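PDB 3ON7: oxidoreductase, iron/ascorbate family from Shewanella oneidensis, which probably uses iron(II) and molecular oxygen to decarboxylate 2-oxoglutarate, as in the ethylene-forming members of the iron/ascorbate-dependent oxidoreductase family. Local coordinates for residues B[176-181]-B[249-254]; B[214-219]-B[226-231]. All coordinates share one frame; numbering follows the deposited sequence.

Interaction 1. Residues B[176-181]-B[249-254]; sequences DINLIT and PLFLHP
Asn-178, in the turn before strand 180-184, meets Phe-251, Leu-252 and His-253 of the segment 249-254. Its CB sits over the centre of the imidazole of His-253, a CH-pi contact of 3.6 Å from Asn-178 CB to the ring centroid, only 3° off the normal. From there CG stands between the backbone N and the carbonyl carbon (chi1 51°), which turns the amide back toward Thr-181. Asn-178 OD1 lies at the edge of the Phe-251 ring, 3.5 Å from CD1, with the amide and ring planes nearly perpendicular. The amide nitrogen donates a nearly straight bond (168°) to Thr-181 OG1. A second bond runs from Asn-178 ND2 to Leu-252 O, 3.1 Å long, and meets that oxygen from above the carbonyl plane. An asparagine suits this place because one short amide serves both segments; an alanine here would probably leave Thr-181 OG1 without this donor and open a gap beside Phe-251. Leu-252 O also accepts from Leu-179 N at 3.0 Å, and Leu-252 N donates to Ile-180 O. Thr-181 OG1 donates a hydrogen bond to Asp-176 OD2 (2.8 Å), while Thr-181 CG2 packs off-centre over the Phe-251 ring. Asp-176, with His-174 and His-231, faces a vacant point consistent with the iron site of this family. Asn-213 gives Asp-176 OD2 another donor. On the other side of the paired strands, Ile-180 CG1 meets Leu-252 CB, and helix 103-126 covers them through Leu-121 and Asn-114; Ile-177 packs on helix 266-277.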
ATOM      1  N   ASP B 176     -18.853 -10.025   4.647  1.00 19.41           N
ATOM      2  CA  ASP B 176     -18.313  -8.747   5.048  1.00 18.93           C
ATOM      3  C   ASP B 176     -17.282  -8.981   6.125  1.00 18.55           C
ATOM      4  O   ASP B 176     -17.463  -9.830   6.988  1.00 17.80           O
ATOM      5  CB  ASP B 176     -19.414  -7.846   5.579  1.00 18.87           C
ATOM      6  CG  ASP B 176     -20.410  -7.430   4.487  1.00 21.50           C
ATOM      7  OD1 ASP B 176     -20.132  -7.653   3.272  1.00 22.56           O
ATOM      8  OD2 ASP B 176     -21.472  -6.899   4.864  1.00 19.12           O
ATOM      9  N   ILE B 177     -16.188  -8.232   6.063  1.00 17.89           N
ATOM     10  CA  ILE B 177     -15.144  -8.340   7.068  1.00 17.62           C
ATOM     11  C   ILE B 177     -15.418  -7.511   8.304  1.00 19.24           C
ATOM     12  O   ILE B 177     -14.830  -7.752   9.353  1.00 20.60           O
ATOM     13  CB  ILE B 177     -13.781  -7.918   6.484  1.00 17.86           C
ATOM     14  CG1 ILE B 177     -12.640  -8.572   7.290  1.00 17.37           C
ATOM     15  CG2 ILE B 177     -13.649  -6.399   6.416  1.00  9.62           C
ATOM     16  CD1 ILE B 177     -11.235  -8.145   6.823  1.00 16.50           C
ATOM     17  N   ASN B 178     -16.291  -6.513   8.180  1.00 19.09           N
ATOM     18  CA  ASN B 178     -16.385  -5.448   9.184  1.00 17.71           C
ATOM     19  C   ASN B 178     -17.277  -5.831  10.376  1.00 18.94           C
ATOM     20  O   ASN B 178     -17.497  -7.016  10.623  1.00 18.80           O
ATOM     21  CB  ASN B 178     -16.853  -4.171   8.503  1.00 18.58           C
ATOM     22  CG  ASN B 178     -18.092  -4.390   7.681  1.00 15.95           C
ATOM     23  OD1 ASN B 178     -18.019  -5.031   6.647  1.00 18.26           O
ATOM     24  ND2 ASN B 178     -19.238  -3.931   8.166  1.00 13.90           N
ATOM     25  N   LEU B 179     -17.733  -4.841  11.151  1.00 20.68           N
ATOM     26  CA  LEU B 179     -18.521  -5.108  12.364  1.00 19.52           C
ATOM     27  C   LEU B 179     -19.957  -5.398  12.006  1.00 19.43           C
ATOM     28  O   LEU B 179     -20.405  -6.525  12.183  1.00 19.70           O
ATOM     29  CB  LEU B 179     -18.422  -3.964  13.373  1.00 19.61           C
ATOM     30  CG  LEU B 179     -18.783  -4.388  14.806  1.00 22.47           C
ATOM     31  CD1 LEU B 179     -17.766  -5.355  15.376  1.00 19.11           C
ATOM     32  CD2 LEU B 179     -18.930  -3.175  15.711  1.00 17.14           C
ATOM     33  N   ILE B 180     -20.681  -4.390  11.525  1.00 19.56           N
ATOM     34  CA  ILE B 180     -21.978  -4.607  10.896  1.00 19.29           C
ATOM     35  C   ILE B 180     -22.109  -3.751   9.658  1.00 18.60           C
ATOM     36  O   ILE B 180     -21.465  -2.709   9.531  1.00 17.39           O
ATOM     37  CB  ILE B 180     -23.212  -4.328  11.823  1.00 19.92           C
ATOM     38  CG1 ILE B 180     -23.230  -2.885  12.336  1.00 19.55           C
ATOM     39  CG2 ILE B 180     -23.256  -5.319  12.992  1.00 22.42           C
ATOM     40  CD1 ILE B 180     -24.536  -2.513  13.026  1.00 18.96           C
ATOM     41  N   THR B 181     -22.989  -4.195   8.775  1.00 17.77           N
ATOM     42  CA  THR B 181     -23.302  -3.492   7.562  1.00 17.84           C
ATOM     43  C   THR B 181     -24.795  -3.157   7.530  1.00 18.19           C
ATOM     44  O   THR B 181     -25.591  -3.920   8.018  1.00 17.99           O
ATOM     45  CB  THR B 181     -22.889  -4.346   6.386  1.00 18.58           C
ATOM     46  OG1 THR B 181     -21.472  -4.586   6.489  1.00 17.04           O
ATOM     47  CG2 THR B 181     -23.242  -3.654   5.054  1.00 13.55           C
ATOM     48  N   PRO B 249     -24.892   0.591   0.572  1.00 16.71           N
ATOM     49  CA  PRO B 249     -24.467  -0.135   1.770  1.00 16.19           C
ATOM     50  C   PRO B 249     -23.523   0.720   2.612  1.00 15.90           C
ATOM     51  O   PRO B 249     -22.659   1.376   2.043  1.00 16.35           O
ATOM     52  CB  PRO B 249     -23.709  -1.342   1.199  1.00 16.75           C
ATOM     53  CG  PRO B 249     -23.184  -0.851  -0.097  1.00 18.77           C
ATOM     54  CD  PRO B 249     -24.287   0.045  -0.648  1.00 16.82           C
ATOM     55  N   LEU B 250     -23.706   0.726   3.932  1.00 15.16           N
ATOM     56  CA  LEU B 250     -22.799   1.423   4.855  1.00 14.76           C
ATOM     57  C   LEU B 250     -22.056   0.355   5.664  1.00 15.43           C
ATOM     58  O   LEU B 250     -22.683  -0.419   6.375  1.00 14.84           O
ATOM     59  CB  LEU B 250     -23.557   2.339   5.806  1.00 14.88           C
ATOM     60  CG  LEU B 250     -22.700   3.017   6.897  1.00 15.27           C
ATOM     61  CD1 LEU B 250     -21.746   4.058   6.237  1.00 14.39           C
ATOM     62  CD2 LEU B 250     -23.520   3.631   7.976  1.00 11.07           C
ATOM     63  N   PHE B 251     -20.729   0.317   5.535  1.00 14.37           N
ATOM     64  CA  PHE B 251     -19.893  -0.679   6.224  1.00 13.87           C
ATOM     65  C   PHE B 251     -19.318  -0.089   7.506  1.00 15.31           C
ATOM     66  O   PHE B 251     -18.427   0.770   7.463  1.00 13.91           O
ATOM     67  CB  PHE B 251     -18.804  -1.165   5.282  1.00 12.92           C
ATOM     68  CG  PHE B 251     -19.352  -1.855   4.048  1.00 17.30           C
ATOM     69  CD1 PHE B 251     -19.626  -3.222   4.056  1.00 15.76           C
ATOM     70  CD2 PHE B 251     -19.646  -1.129   2.907  1.00 17.83           C
ATOM     71  CE1 PHE B 251     -20.168  -3.848   2.948  1.00 17.43           C
ATOM     72  CE2 PHE B 251     -20.160  -1.751   1.787  1.00 17.03           C
ATOM     73  CZ  PHE B 251     -20.435  -3.108   1.804  1.00 17.52           C
ATOM     74  N   LEU B 252     -19.867  -0.515   8.649  1.00 15.59           N
ATOM     75  CA  LEU B 252     -19.423   0.013   9.953  1.00 16.41           C
ATOM     76  C   LEU B 252     -18.169  -0.780  10.318  1.00 16.97           C
ATOM     77  O   LEU B 252     -18.224  -2.010  10.380  1.00 18.59           O
ATOM     78  CB  LEU B 252     -20.517  -0.134  11.046  1.00 15.28           C
ATOM     79  CG  LEU B 252     -21.778   0.746  11.032  1.00 17.61           C
ATOM     80  CD1 LEU B 252     -21.431   2.196  10.989  1.00 17.71           C
ATOM     81  CD2 LEU B 252     -22.736   0.421   9.890  1.00 16.26           C
ATOM     82  N   HIS B 253     -17.038  -0.089  10.471  1.00 17.09           N
ATOM     83  CA  HIS B 253     -15.768  -0.715  10.798  1.00 17.19           C
ATOM     84  C   HIS B 253     -15.352  -0.240  12.191  1.00 17.97           C
ATOM     85  O   HIS B 253     -15.471   0.937  12.492  1.00 13.30           O
ATOM     86  CB  HIS B 253     -14.655  -0.295   9.831  1.00 18.03           C
ATOM     87  CG  HIS B 253     -14.709  -0.945   8.479  1.00 22.03           C
ATOM     88  ND1 HIS B 253     -13.817  -1.922   8.087  1.00 22.19           N
ATOM     89  CD2 HIS B 253     -15.506  -0.712   7.410  1.00 19.09           C
ATOM     90  CE1 HIS B 253     -14.076  -2.275   6.841  1.00 20.52           C
ATOM     91  NE2 HIS B 253     -15.096  -1.558   6.407  1.00 25.55           N
ATOM     92  N   PRO B 254     -14.808  -1.143  13.019  1.00 17.95           N
ATOM     93  CA  PRO B 254     -14.336  -0.722  14.329  1.00 20.31           C
ATOM     94  C   PRO B 254     -13.050   0.093  14.231  1.00 19.47           C
ATOM     95  O   PRO B 254     -12.419   0.078  13.196  1.00 18.84           O
ATOM     96  CB  PRO B 254     -14.084  -2.051  15.034  1.00 20.18           C
ATOM     97  CG  PRO B 254     -13.771  -2.977  13.962  1.00 20.84           C
ATOM     98  CD  PRO B 254     -14.595  -2.570  12.795  1.00 18.27           C
TER

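Interaction 2. Residues B[214-219]-B[226-231]; sequences IGDMLQ and FPSTSH
Ser-228 is hydrogen-bonded to Asp-216 and Gln-219 of the short helix 216-221, through its hydroxyl and its backbone amide. With its hydroxyl anti to the backbone N (chi1 176°), Ser-228 OG donates to Asp-216 OD1 at 2.7 Å, approaching on the anti side and 34° out of the carboxylate plane. Ser-228 N donates to Gln-219 OE1, also at 2.7 Å, in the carbonyl plane and on a lone pair. Serine puts a small hydroxyl donor beside its own N-H, and the extended chain of Gln-219 carries its amide from the helix to the passing backbone. A water joins the segments, donating to Ile-214 O at 2.8 Å and accepting from Thr-229 N. Branched Ile-214 meets two partners: its CB and CG2 lie close against the carbonyl of Pro-227, and Ile-214 CD1 touches Phe-226 CB at 3.8 Å. The Phe-226 ring continues onto Val-19 and Arg-23 of helix 14-25. Asp-216 OD2 forms a salt bridge with Arg-273, which would probably favour the charged carboxylate as acceptor. The two side-chain bonds on Ser-228 probably help to set the course of the backbone toward His-231, whose ND1 donates to Thr-229 O, consistent with NE2 being left to face the putative metal site.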
ATOM      1  N   ILE B 214     -24.244  -9.095  10.297  1.00 18.80           N
ATOM      2  CA  ILE B 214     -23.018  -9.315  11.061  1.00 17.91           C
ATOM      3  C   ILE B 214     -21.861  -9.453  10.083  1.00 18.37           C
ATOM      4  O   ILE B 214     -22.023 -10.088   9.036  1.00 18.91           O
ATOM      5  CB  ILE B 214     -23.105 -10.661  11.814  1.00 18.60           C
ATOM      6  CG1 ILE B 214     -24.276 -10.671  12.795  1.00 17.59           C
ATOM      7  CG2 ILE B 214     -21.755 -11.020  12.542  1.00 18.72           C
ATOM      8  CD1 ILE B 214     -24.222  -9.606  13.907  1.00 14.52           C
ATOM      9  N   GLY B 215     -20.710  -8.875  10.429  1.00 16.57           N
ATOM     10  CA  GLY B 215     -19.464  -9.026   9.656  1.00 16.59           C
ATOM     11  C   GLY B 215     -18.406  -9.804  10.446  1.00 18.46           C
ATOM     12  O   GLY B 215     -18.559 -10.021  11.663  1.00 16.52           O
ATOM     13  N   ASP B 216     -17.341 -10.237   9.759  1.00 18.17           N
ATOM     14  CA  ASP B 216     -16.341 -11.131  10.365  1.00 18.52           C
ATOM     15  C   ASP B 216     -15.789 -10.647  11.697  1.00 18.96           C
ATOM     16  O   ASP B 216     -15.535 -11.447  12.604  1.00 17.94           O
ATOM     17  CB  ASP B 216     -15.158 -11.358   9.422  1.00 19.71           C
ATOM     18  CG  ASP B 216     -15.514 -12.241   8.264  1.00 22.71           C
ATOM     19  OD1 ASP B 216     -16.618 -12.821   8.322  1.00 21.41           O
ATOM     20  OD2 ASP B 216     -14.711 -12.338   7.304  1.00 20.93           O
HETATM   21  N   MSE B 217     -15.580  -9.346  11.818  1.00 17.82           N
HETATM   22  CA  MSE B 217     -15.040  -8.818  13.061  1.00 17.56           C
HETATM   23  C   MSE B 217     -15.982  -8.943  14.281  1.00 17.79           C
HETATM   24  O   MSE B 217     -15.498  -9.101  15.395  1.00 19.24           O
HETATM   25  CB  MSE B 217     -14.538  -7.401  12.866  1.00 17.78           C
HETATM   26  CG  MSE B 217     -13.182  -7.355  12.168  1.00 18.94           C
HETATM   27 SE   MSE B 217     -12.742  -5.539  11.738  0.75 13.95          SE
HETATM   28  CE  MSE B 217     -11.224  -5.860  10.588  1.00 18.63           C
ATOM     29  N   LEU B 218     -17.297  -8.921  14.079  1.00 17.91           N
ATOM     30  CA  LEU B 218     -18.254  -9.173  15.182  1.00 20.47           C
ATOM     31  C   LEU B 218     -18.406 -10.667  15.464  1.00 21.00           C
ATOM     32  O   LEU B 218     -18.640 -11.066  16.622  1.00 21.10           O
ATOM     33  CB  LEU B 218     -19.640  -8.525  14.911  1.00 18.71           C
ATOM     34  CG  LEU B 218     -20.666  -8.556  16.051  1.00 19.59           C
ATOM     35  CD1 LEU B 218     -20.073  -8.050  17.364  1.00 17.04           C
ATOM     36  CD2 LEU B 218     -21.922  -7.723  15.691  1.00 17.94           C
ATOM     37  N   GLN B 219     -18.268 -11.492  14.420  1.00 21.00           N
ATOM     38  CA  GLN B 219     -18.183 -12.933  14.624  1.00 22.83           C
ATOM     39  C   GLN B 219     -17.009 -13.251  15.537  1.00 24.16           C
ATOM     40  O   GLN B 219     -17.150 -14.009  16.512  1.00 25.76           O
ATOM     41  CB  GLN B 219     -18.069 -13.702  13.316  1.00 21.69           C
ATOM     42  CG  GLN B 219     -18.086 -15.214  13.511  1.00 25.68           C
ATOM     43  CD  GLN B 219     -18.040 -16.017  12.211  1.00 27.96           C
ATOM     44  OE1 GLN B 219     -18.897 -15.886  11.352  1.00 25.25           O
ATOM     45  NE2 GLN B 219     -17.060 -16.898  12.103  1.00 38.59           N
ATOM     46  N   PHE B 226     -22.528 -14.725  17.050  1.00 23.31           N
ATOM     47  CA  PHE B 226     -23.163 -14.052  15.924  1.00 24.08           C
ATOM     48  C   PHE B 226     -22.411 -14.406  14.654  1.00 23.45           C
ATOM     49  O   PHE B 226     -21.259 -14.037  14.508  1.00 23.19           O
ATOM     50  CB  PHE B 226     -23.179 -12.535  16.133  1.00 23.70           C
ATOM     51  CG  PHE B 226     -24.104 -12.093  17.231  1.00 24.14           C
ATOM     52  CD1 PHE B 226     -25.478 -12.256  17.102  1.00 27.31           C
ATOM     53  CD2 PHE B 226     -23.612 -11.541  18.396  1.00 25.00           C
ATOM     54  CE1 PHE B 226     -26.342 -11.865  18.113  1.00 27.30           C
ATOM     55  CE2 PHE B 226     -24.472 -11.151  19.420  1.00 26.46           C
ATOM     56  CZ  PHE B 226     -25.838 -11.307  19.273  1.00 27.89           C
ATOM     57  N   PRO B 227     -23.054 -15.131  13.728  1.00 22.32           N
ATOM     58  CA  PRO B 227     -22.325 -15.554  12.535  1.00 22.37           C
ATOM     59  C   PRO B 227     -22.218 -14.467  11.460  1.00 21.30           C
ATOM     60  O   PRO B 227     -23.187 -13.731  11.239  1.00 21.44           O
ATOM     61  CB  PRO B 227     -23.141 -16.743  12.040  1.00 23.59           C
ATOM     62  CG  PRO B 227     -24.557 -16.417  12.480  1.00 24.90           C
ATOM     63  CD  PRO B 227     -24.373 -15.769  13.822  1.00 23.70           C
ATOM     64  N   SER B 228     -21.048 -14.374  10.821  1.00 19.90           N
ATOM     65  CA  SER B 228     -20.875 -13.598   9.593  1.00 22.06           C
ATOM     66  C   SER B 228     -21.208 -14.501   8.431  1.00 22.94           C
ATOM     67  O   SER B 228     -20.484 -15.446   8.155  1.00 22.65           O
ATOM     68  CB  SER B 228     -19.444 -13.110   9.438  1.00 22.16           C
ATOM     69  OG  SER B 228     -19.271 -12.444   8.188  1.00 24.45           O
ATOM     70  N   THR B 229     -22.311 -14.204   7.761  1.00 23.90           N
ATOM     71  CA  THR B 229     -22.945 -15.138   6.820  1.00 25.33           C
ATOM     72  C   THR B 229     -22.739 -14.700   5.347  1.00 23.49           C
ATOM     73  O   THR B 229     -22.666 -13.499   5.013  1.00 20.89           O
ATOM     74  CB  THR B 229     -24.473 -15.279   7.137  1.00 25.68           C
ATOM     75  OG1 THR B 229     -24.647 -15.665   8.500  1.00 32.31           O
ATOM     76  CG2 THR B 229     -25.136 -16.326   6.269  1.00 31.99           C
ATOM     77  N   SER B 230     -22.623 -15.710   4.495  1.00 22.24           N
ATOM     78  CA  SER B 230     -22.386 -15.537   3.087  1.00 22.22           C
ATOM     79  C   SER B 230     -23.667 -15.046   2.429  1.00 22.81           C
ATOM     80  O   SER B 230     -24.739 -15.674   2.583  1.00 21.96           O
ATOM     81  CB  SER B 230     -21.963 -16.883   2.479  1.00 23.20           C
ATOM     82  OG  SER B 230     -21.720 -16.785   1.088  1.00 25.27           O
ATOM     83  N   HIS B 231     -23.544 -13.950   1.684  1.00 19.27           N
ATOM     84  CA  HIS B 231     -24.657 -13.382   0.945  1.00 20.55           C
ATOM     85  C   HIS B 231     -24.259 -13.010  -0.485  1.00 21.03           C
ATOM     86  O   HIS B 231     -23.075 -12.753  -0.753  1.00 18.84           O
ATOM     87  CB  HIS B 231     -25.219 -12.166   1.671  1.00 18.54           C
ATOM     88  CG  HIS B 231     -24.196 -11.148   2.049  1.00 21.10           C
ATOM     89  ND1 HIS B 231     -23.293 -11.338   3.075  1.00 19.33           N
ATOM     90  CD2 HIS B 231     -23.954  -9.912   1.559  1.00 23.89           C
ATOM     91  CE1 HIS B 231     -22.531 -10.265   3.183  1.00 24.38           C
ATOM     92  NE2 HIS B 231     -22.909  -9.389   2.272  1.00 22.46           N
TER
HETATM   93  O   HOH W   1     -24.085 -11.724   8.207  1.00 20.05           O

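Along the chain, residues 176-181 come first, entering strand 180-184. Residues 214-219 follow at the end of strand 210-214 and the start of helix 216-221, and interaction 2 closes a short loop when 226-231 returns beside them. Interaction 1 closes much later, at 249-254, so interaction 2 is nested inside its larger loop. The two meet directly: Asp-176 O and Asp-216 N are 2.8 Å apart, a probable hydrogen bond, as are Leu-179 O and Gly-215 N at 2.9 Å. Together they connect the large mixed sheet to the strand beginning at His-231 in the smaller four-stranded sheet, and set Asp-176 near His-231 at the probable iron site.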